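Local atomic coordinates of hydrogenase 2 maturation peptidase (Thaumarchaeota archaeon SCGC AB-539-E09, PDB entry 5TTX), a protein that probably acts as a peptidase that trims the large-subunit precursor of a nickel-iron hydrogenase during its maturation. Residues 8-20 / 41-53. Numbering follows the deposited sequence.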
ATOM      1  N   LYS A   8      39.909   6.735   7.075  1.00 87.77           N
ATOM      2  CA  LYS A   8      39.133   7.462   6.072  1.00 85.03           C
ATOM      3  C   LYS A   8      37.791   7.890   6.668  1.00 77.38           C
ATOM      4  O   LYS A   8      36.747   7.353   6.309  1.00 88.57           O
ATOM      5  CB  LYS A   8      38.920   6.586   4.830  1.00 93.66           C
ATOM      6  CG  LYS A   8      38.405   7.320   3.590  1.00 94.18           C
ATOM      7  CD  LYS A   8      37.866   6.332   2.548  1.00 95.53           C
ATOM      8  CE  LYS A   8      37.051   7.044   1.468  1.00 91.50           C
ATOM      9  NZ  LYS A   8      36.260   6.099   0.620  1.00 88.78           N
ATOM     10  N   ARG A   9      37.814   8.857   7.577  1.00 64.92           N
ATOM     11  CA  ARG A   9      36.627   9.183   8.362  1.00 56.82           C
ATOM     12  C   ARG A   9      36.112  10.595   8.158  1.00 43.42           C
ATOM     13  O   ARG A   9      34.895  10.790   8.100  1.00 43.81           O
ATOM     14  CB  ARG A   9      36.907   8.960   9.850  1.00 56.10           C
ATOM     15  CG  ARG A   9      36.949   7.511  10.227  1.00 57.26           C
ATOM     16  CD  ARG A   9      35.544   6.983  10.495  1.00 69.73           C
ATOM     17  NE  ARG A   9      35.480   5.522  10.506  1.00 77.73           N
ATOM     18  CZ  ARG A   9      34.421   4.824  10.910  1.00 86.37           C
ATOM     19  NH1 ARG A   9      33.331   5.453  11.347  1.00 81.63           N
ATOM     20  NH2 ARG A   9      34.450   3.494  10.885  1.00 93.33           N
ATOM     21  N   VAL A  10      36.988  11.589   8.066  1.00 39.96           N
ATOM     22  CA  VAL A  10      36.589  12.976   7.876  1.00 35.55           C
ATOM     23  C   VAL A  10      37.090  13.448   6.519  1.00 38.84           C
ATOM     24  O   VAL A  10      38.243  13.189   6.159  1.00 47.04           O
ATOM     25  CB  VAL A  10      37.130  13.892   8.981  1.00 34.17           C
ATOM     26  CG1 VAL A  10      36.870  15.363   8.612  1.00 33.97           C
ATOM     27  CG2 VAL A  10      36.493  13.539  10.306  1.00 37.28           C
ATOM     28  N   LEU A  11      36.216  14.121   5.768  1.00 27.49           N
ATOM     29  CA  LEU A  11      36.540  14.697   4.475  1.00 30.24           C
ATOM     30  C   LEU A  11      36.532  16.204   4.616  1.00 31.29           C
ATOM     31  O   LEU A  11      35.522  16.779   5.035  1.00 31.86           O
ATOM     32  CB  LEU A  11      35.542  14.271   3.393  1.00 33.68           C
ATOM     33  CG  LEU A  11      35.665  15.094   2.086  1.00 36.56           C
ATOM     34  CD1 LEU A  11      37.024  14.885   1.458  1.00 27.55           C
ATOM     35  CD2 LEU A  11      34.553  14.772   1.055  1.00 32.44           C
ATOM     36  N   VAL A  12      37.645  16.846   4.281  1.00 27.28           N
ATOM     37  CA  VAL A  12      37.670  18.295   4.092  1.00 24.18           C
ATOM     38  C   VAL A  12      37.883  18.558   2.608  1.00 35.08           C
ATOM     39  O   VAL A  12      38.940  18.208   2.054  1.00 36.52           O
ATOM     40  CB  VAL A  12      38.758  18.967   4.940  1.00 27.70           C
ATOM     41  CG1 VAL A  12      38.698  20.489   4.802  1.00 23.35           C
ATOM     42  CG2 VAL A  12      38.662  18.533   6.403  1.00 31.22           C
ATOM     43  N   ALA A  13      36.888  19.184   1.970  1.00 32.01           N
ATOM     44  CA  ALA A  13      36.821  19.300   0.516  1.00 26.40           C
ATOM     45  C   ALA A  13      36.940  20.753   0.100  1.00 25.71           C
ATOM     46  O   ALA A  13      36.102  21.578   0.472  1.00 29.48           O
ATOM     47  CB  ALA A  13      35.515  18.708  -0.029  1.00 25.74           C
ATOM     48  N   GLY A  14      37.977  21.064  -0.678  1.00 32.18           N
ATOM     49  CA  GLY A  14      38.103  22.377  -1.281  1.00 25.67           C
ATOM     50  C   GLY A  14      37.507  22.385  -2.675  1.00 30.13           C
ATOM     51  O   GLY A  14      37.868  21.565  -3.523  1.00 36.84           O
ATOM     52  N   VAL A  15      36.583  23.307  -2.908  1.00 26.09           N
ATOM     53  CA  VAL A  15      35.829  23.351  -4.151  1.00 34.31           C
ATOM     54  C   VAL A  15      36.066  24.698  -4.818  1.00 35.48           C
ATOM     55  O   VAL A  15      35.891  25.745  -4.181  1.00 33.00           O
ATOM     56  CB  VAL A  15      34.322  23.138  -3.911  1.00 33.91           C
ATOM     57  CG1 VAL A  15      33.579  23.178  -5.208  1.00 28.69           C
ATOM     58  CG2 VAL A  15      34.069  21.827  -3.204  1.00 34.12           C
ATOM     59  N   GLY A  16      36.429  24.666  -6.091  1.00 33.95           N
ATOM     60  CA  GLY A  16      36.523  25.872  -6.896  1.00 29.26           C
ATOM     61  C   GLY A  16      37.602  25.721  -7.952  1.00 33.21           C
ATOM     62  O   GLY A  16      38.281  24.705  -8.046  1.00 36.69           O
ATOM     63  N   ASN A  17      37.760  26.774  -8.739  1.00 29.24           N
ATOM     64  CA  ASN A  17      38.673  26.792  -9.881  1.00 27.25           C
ATOM     65  C   ASN A  17      39.908  27.631  -9.544  1.00 32.88           C
ATOM     66  O   ASN A  17      39.817  28.863  -9.468  1.00 33.91           O
ATOM     67  CB  ASN A  17      37.959  27.362 -11.094  1.00 24.73           C
ATOM     68  CG  ASN A  17      38.745  27.180 -12.390  1.00 37.28           C
ATOM     69  OD1 ASN A  17      39.964  26.978 -12.393  1.00 36.96           O
ATOM     70  ND2 ASN A  17      38.036  27.262 -13.503  1.00 33.87           N
ATOM     71  N   ARG A  18      41.063  26.963  -9.384  1.00 28.77           N
ATOM     72  CA  ARG A  18      42.340  27.630  -9.090  1.00 29.82           C
ATOM     73  C   ARG A  18      42.736  28.679 -10.117  1.00 35.74           C
ATOM     74  O   ARG A  18      43.558  29.542  -9.801  1.00 35.58           O
ATOM     75  CB  ARG A  18      43.486  26.621  -9.029  1.00 34.46           C
ATOM     76  CG  ARG A  18      43.575  25.856  -7.744  1.00 39.33           C
ATOM     77  CD  ARG A  18      44.634  24.807  -7.838  1.00 30.82           C
ATOM     78  NE  ARG A  18      44.530  23.820  -6.749  1.00 33.61           N
ATOM     79  CZ  ARG A  18      45.144  23.952  -5.574  1.00 31.48           C
ATOM     80  NH1 ARG A  18      45.892  25.026  -5.326  1.00 30.21           N
ATOM     81  NH2 ARG A  18      45.040  23.004  -4.650  1.00 33.06           N
ATOM     82  N   LEU A  19      42.225  28.593 -11.345  1.00 29.29           N
ATOM     83  CA  LEU A  19      42.566  29.529 -12.404  1.00 31.80           C
ATOM     84  C   LEU A  19      41.697  30.779 -12.390  1.00 37.46           C
ATOM     85  O   LEU A  19      41.879  31.663 -13.244  1.00 34.28           O
ATOM     86  CB  LEU A  19      42.420  28.850 -13.761  1.00 34.68           C
ATOM     87  CG  LEU A  19      43.054  27.474 -13.863  1.00 33.68           C
ATOM     88  CD1 LEU A  19      42.808  26.928 -15.254  1.00 34.94           C
ATOM     89  CD2 LEU A  19      44.551  27.581 -13.595  1.00 30.16           C
HETATM   90  N   MSE A  20      40.749  30.860 -11.463  1.00 26.76           N
HETATM   91  CA  MSE A  20      39.823  31.981 -11.420  1.00 37.42           C
HETATM   92  C   MSE A  20      39.998  32.764 -10.133  1.00 36.54           C
HETATM   93  O   MSE A  20      39.034  33.021  -9.415  1.00 35.88           O
HETATM   94  CB  MSE A  20      38.378  31.494 -11.562  1.00 29.82           C
HETATM   95  CG  MSE A  20      38.152  30.768 -12.852  1.00 42.75           C
HETATM   96 SE   MSE A  20      38.135  31.964 -14.419  1.00 56.98          SE
HETATM   97  CE  MSE A  20      37.410  30.671 -15.732  1.00 62.64           C
ATOM     98  N   TYR A  41      43.022   9.900   9.615  1.00 45.42           N
ATOM     99  CA  TYR A  41      41.606   9.726   9.319  1.00 48.90           C
ATOM    100  C   TYR A  41      41.000  10.947   8.623  1.00 47.28           C
ATOM    101  O   TYR A  41      39.898  10.849   8.071  1.00 42.97           O
ATOM    102  CB  TYR A  41      40.841   9.352  10.605  1.00 36.39           C
ATOM    103  CG  TYR A  41      40.709  10.470  11.605  1.00 35.28           C
ATOM    104  CD1 TYR A  41      39.746  11.469  11.432  1.00 35.79           C
ATOM    105  CD2 TYR A  41      41.522  10.534  12.726  1.00 36.73           C
ATOM    106  CE1 TYR A  41      39.630  12.522  12.321  1.00 39.29           C
ATOM    107  CE2 TYR A  41      41.378  11.564  13.652  1.00 37.47           C
ATOM    108  CZ  TYR A  41      40.437  12.558  13.425  1.00 40.01           C
ATOM    109  OH  TYR A  41      40.288  13.594  14.307  1.00 43.64           O
ATOM    110  N   VAL A  42      41.692  12.079   8.613  1.00 42.00           N
ATOM    111  CA  VAL A  42      41.250  13.256   7.880  1.00 42.55           C
ATOM    112  C   VAL A  42      41.731  13.155   6.436  1.00 42.28           C
ATOM    113  O   VAL A  42      42.920  12.945   6.187  1.00 34.92           O
ATOM    114  CB  VAL A  42      41.785  14.533   8.541  1.00 43.18           C
ATOM    115  CG1 VAL A  42      41.380  15.763   7.726  1.00 36.53           C
ATOM    116  CG2 VAL A  42      41.264  14.624   9.948  1.00 31.56           C
ATOM    117  N   ASP A  43      40.810  13.293   5.481  1.00 33.41           N
ATOM    118  CA  ASP A  43      41.167  13.459   4.073  1.00 36.77           C
ATOM    119  C   ASP A  43      40.915  14.911   3.684  1.00 32.48           C
ATOM    120  O   ASP A  43      39.760  15.337   3.591  1.00 37.30           O
ATOM    121  CB  ASP A  43      40.350  12.550   3.160  1.00 43.99           C
ATOM    122  CG  ASP A  43      40.879  11.165   3.096  1.00 60.08           C
ATOM    123  OD1 ASP A  43      40.335  10.403   2.273  1.00 61.36           O
ATOM    124  OD2 ASP A  43      41.813  10.825   3.869  1.00 71.55           O
ATOM    125  N   ALA A  44      41.986  15.667   3.465  1.00 33.93           N
ATOM    126  CA  ALA A  44      41.900  17.007   2.884  1.00 36.42           C
ATOM    127  C   ALA A  44      42.052  16.850   1.379  1.00 33.57           C
ATOM    128  O   ALA A  44      43.128  16.510   0.905  1.00 40.53           O
ATOM    129  CB  ALA A  44      42.985  17.921   3.449  1.00 30.74           C
ATOM    130  N   ARG A  45      40.976  17.060   0.626  1.00 30.75           N
ATOM    131  CA  ARG A  45      40.958  16.696  -0.785  1.00 33.90           C
ATOM    132  C   ARG A  45      40.614  17.912  -1.635  1.00 34.51           C
ATOM    133  O   ARG A  45      39.628  18.620  -1.369  1.00 33.46           O
ATOM    134  CB  ARG A  45      39.972  15.544  -1.048  1.00 38.59           C
ATOM    135  CG  ARG A  45      40.659  14.167  -1.118  1.00 49.70           C
ATOM    136  CD  ARG A  45      39.681  12.980  -1.229  1.00 55.25           C
ATOM    137  NE  ARG A  45      38.812  13.038  -2.412  1.00 59.84           N
ATOM    138  CZ  ARG A  45      37.721  12.289  -2.579  1.00 63.19           C
ATOM    139  NH1 ARG A  45      36.987  12.400  -3.682  1.00 67.67           N
ATOM    140  NH2 ARG A  45      37.355  11.427  -1.639  1.00 56.69           N
ATOM    141  N   ASP A  46      41.429  18.145  -2.651  1.00 36.76           N
ATOM    142  CA  ASP A  46      41.235  19.245  -3.594  1.00 35.74           C
ATOM    143  C   ASP A  46      40.288  18.755  -4.687  1.00 32.69           C
ATOM    144  O   ASP A  46      40.700  18.083  -5.636  1.00 37.92           O
ATOM    145  CB  ASP A  46      42.589  19.688  -4.142  1.00 32.62           C
ATOM    146  CG  ASP A  46      42.480  20.701  -5.261  1.00 38.89           C
ATOM    147  OD1 ASP A  46      41.370  21.211  -5.545  1.00 43.13           O
ATOM    148  OD2 ASP A  46      43.532  20.995  -5.858  1.00 39.52           O
ATOM    149  N   ILE A  47      39.010  19.085  -4.546  1.00 34.76           N
ATOM    150  CA  ILE A  47      37.997  18.654  -5.505  1.00 35.23           C
ATOM    151  C   ILE A  47      37.993  19.531  -6.758  1.00 42.92           C
ATOM    152  O   ILE A  47      37.565  19.075  -7.832  1.00 39.62           O
ATOM    153  CB  ILE A  47      36.648  18.648  -4.767  1.00 41.33           C
ATOM    154  CG1 ILE A  47      36.729  17.680  -3.581  1.00 47.88           C
ATOM    155  CG2 ILE A  47      35.492  18.271  -5.668  1.00 40.69           C
ATOM    156  CD1 ILE A  47      36.889  16.231  -3.980  1.00 42.09           C
ATOM    157  N   GLY A  48      38.471  20.772  -6.652  1.00 35.98           N
ATOM    158  CA  GLY A  48      38.509  21.647  -7.809  1.00 30.04           C
ATOM    159  C   GLY A  48      37.118  21.904  -8.362  1.00 34.20           C
ATOM    160  O   GLY A  48      36.188  22.256  -7.630  1.00 37.87           O
ATOM    161  N   THR A  49      36.982  21.703  -9.671  1.00 34.45           N
ATOM    162  CA  THR A  49      35.730  21.835 -10.414  1.00 37.97           C
ATOM    163  C   THR A  49      35.184  20.489 -10.856  1.00 40.41           C
ATOM    164  O   THR A  49      34.234  20.443 -11.643  1.00 48.40           O
ATOM    165  CB  THR A  49      35.942  22.690 -11.670  1.00 40.36           C
ATOM    166  OG1 THR A  49      37.023  22.127 -12.428  1.00 42.89           O
ATOM    167  CG2 THR A  49      36.270  24.116 -11.314  1.00 43.66           C
ATOM    168  N   ALA A  50      35.801  19.394 -10.423  1.00 41.39           N
ATOM    169  CA  ALA A  50      35.456  18.074 -10.928  1.00 44.90           C
ATOM    170  C   ALA A  50      34.304  17.410 -10.173  1.00 39.02           C
ATOM    171  O   ALA A  50      33.863  16.335 -10.590  1.00 43.53           O
ATOM    172  CB  ALA A  50      36.697  17.165 -10.883  1.00 38.11           C
ATOM    173  N   GLY A  51      33.817  18.010  -9.077  1.00 33.09           N
ATOM    174  CA  GLY A  51      32.769  17.414  -8.253  1.00 36.08           C
ATOM    175  C   GLY A  51      33.190  16.107  -7.588  1.00 44.25           C
ATOM    176  O   GLY A  51      34.275  15.578  -7.807  1.00 47.13           O
ATOM    177  N   ILE A  52      32.292  15.559  -6.784  1.00 49.39           N
ATOM    178  CA  ILE A  52      32.570  14.310  -6.085  1.00 47.87           C
ATOM    179  C   ILE A  52      31.377  13.377  -6.222  1.00 46.26           C
ATOM    180  O   ILE A  52      30.226  13.824  -6.203  1.00 53.04           O
ATOM    181  CB  ILE A  52      32.914  14.569  -4.605  1.00 43.46           C
ATOM    182  CG1 ILE A  52      33.125  13.246  -3.861  1.00 50.77           C
ATOM    183  CG2 ILE A  52      31.875  15.464  -3.977  1.00 38.99           C
ATOM    184  CD1 ILE A  52      34.025  13.357  -2.627  1.00 46.60           C
ATOM    185  N   THR A  53      31.657  12.087  -6.407  1.00 39.19           N
ATOM    186  CA  THR A  53      30.627  11.057  -6.392  1.00 53.66           C
ATOM    187  C   THR A  53      30.208  10.704  -4.958  1.00 62.23           C
ATOM    188  O   THR A  53      31.045  10.563  -4.058  1.00 62.22           O
ATOM    189  CB  THR A  53      31.129   9.802  -7.104  1.00 55.90           C
ATOM    190  OG1 THR A  53      31.631  10.158  -8.394  1.00 65.59           O
ATOM    191  CG2 THR A  53      30.004   8.766  -7.266  1.00 49.03           C
TER
HETATM  192  O   HOH W   1      42.147  22.385  -8.133  1.00 43.04           O
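Gly14 O accepts two backbone N-H groups at once, from Ile47 N at 2.9 Å and Gly48 N at 3.3 Å, where a beta bulge shifts the register of two parallel strands by one residue. Before it, strands 10-15 and 42-48 pair regularly, as in Asp43 N to Val10 O (2.7 Å). Glycine suits Gly48, whose positive phi (61°) carries the chain into a type II' turn, while its carbonyl still receives Gly16 N. Just beyond, Arg18 reaches back to Asp46: NE and NH2 both donate to Asp46 OD2, NH2 at 2.8 Å. The oxygen lies in the guanidinium plane, but both donors come from one face of the carboxylate, the two planes being 63° apart. Asp46 CG stands anti to its own nitrogen (chi1 172°), which brings the carboxylate within reach of the guanidinium, and a water bridges Arg18 NE and Asp46 OD1. Arg18 NH2 also forms a salt bridge with Asp31 OD1 of helix 25-34. With alanine in place of Arg18, both acids would probably lose their shared cationic mate. Branched apolar residues fill buried spots: Val12 CG2 meets Val42 CG1 at 4.1 Å on the side of Leu33 from that helix, whereas Leu11 CD2 and Ile52 CD1 touch tip to tip on the other. In this beta-alpha-beta unit, backbone bonds and apolar packing join the strands, and a charge network including the helix ties down the loop after the first.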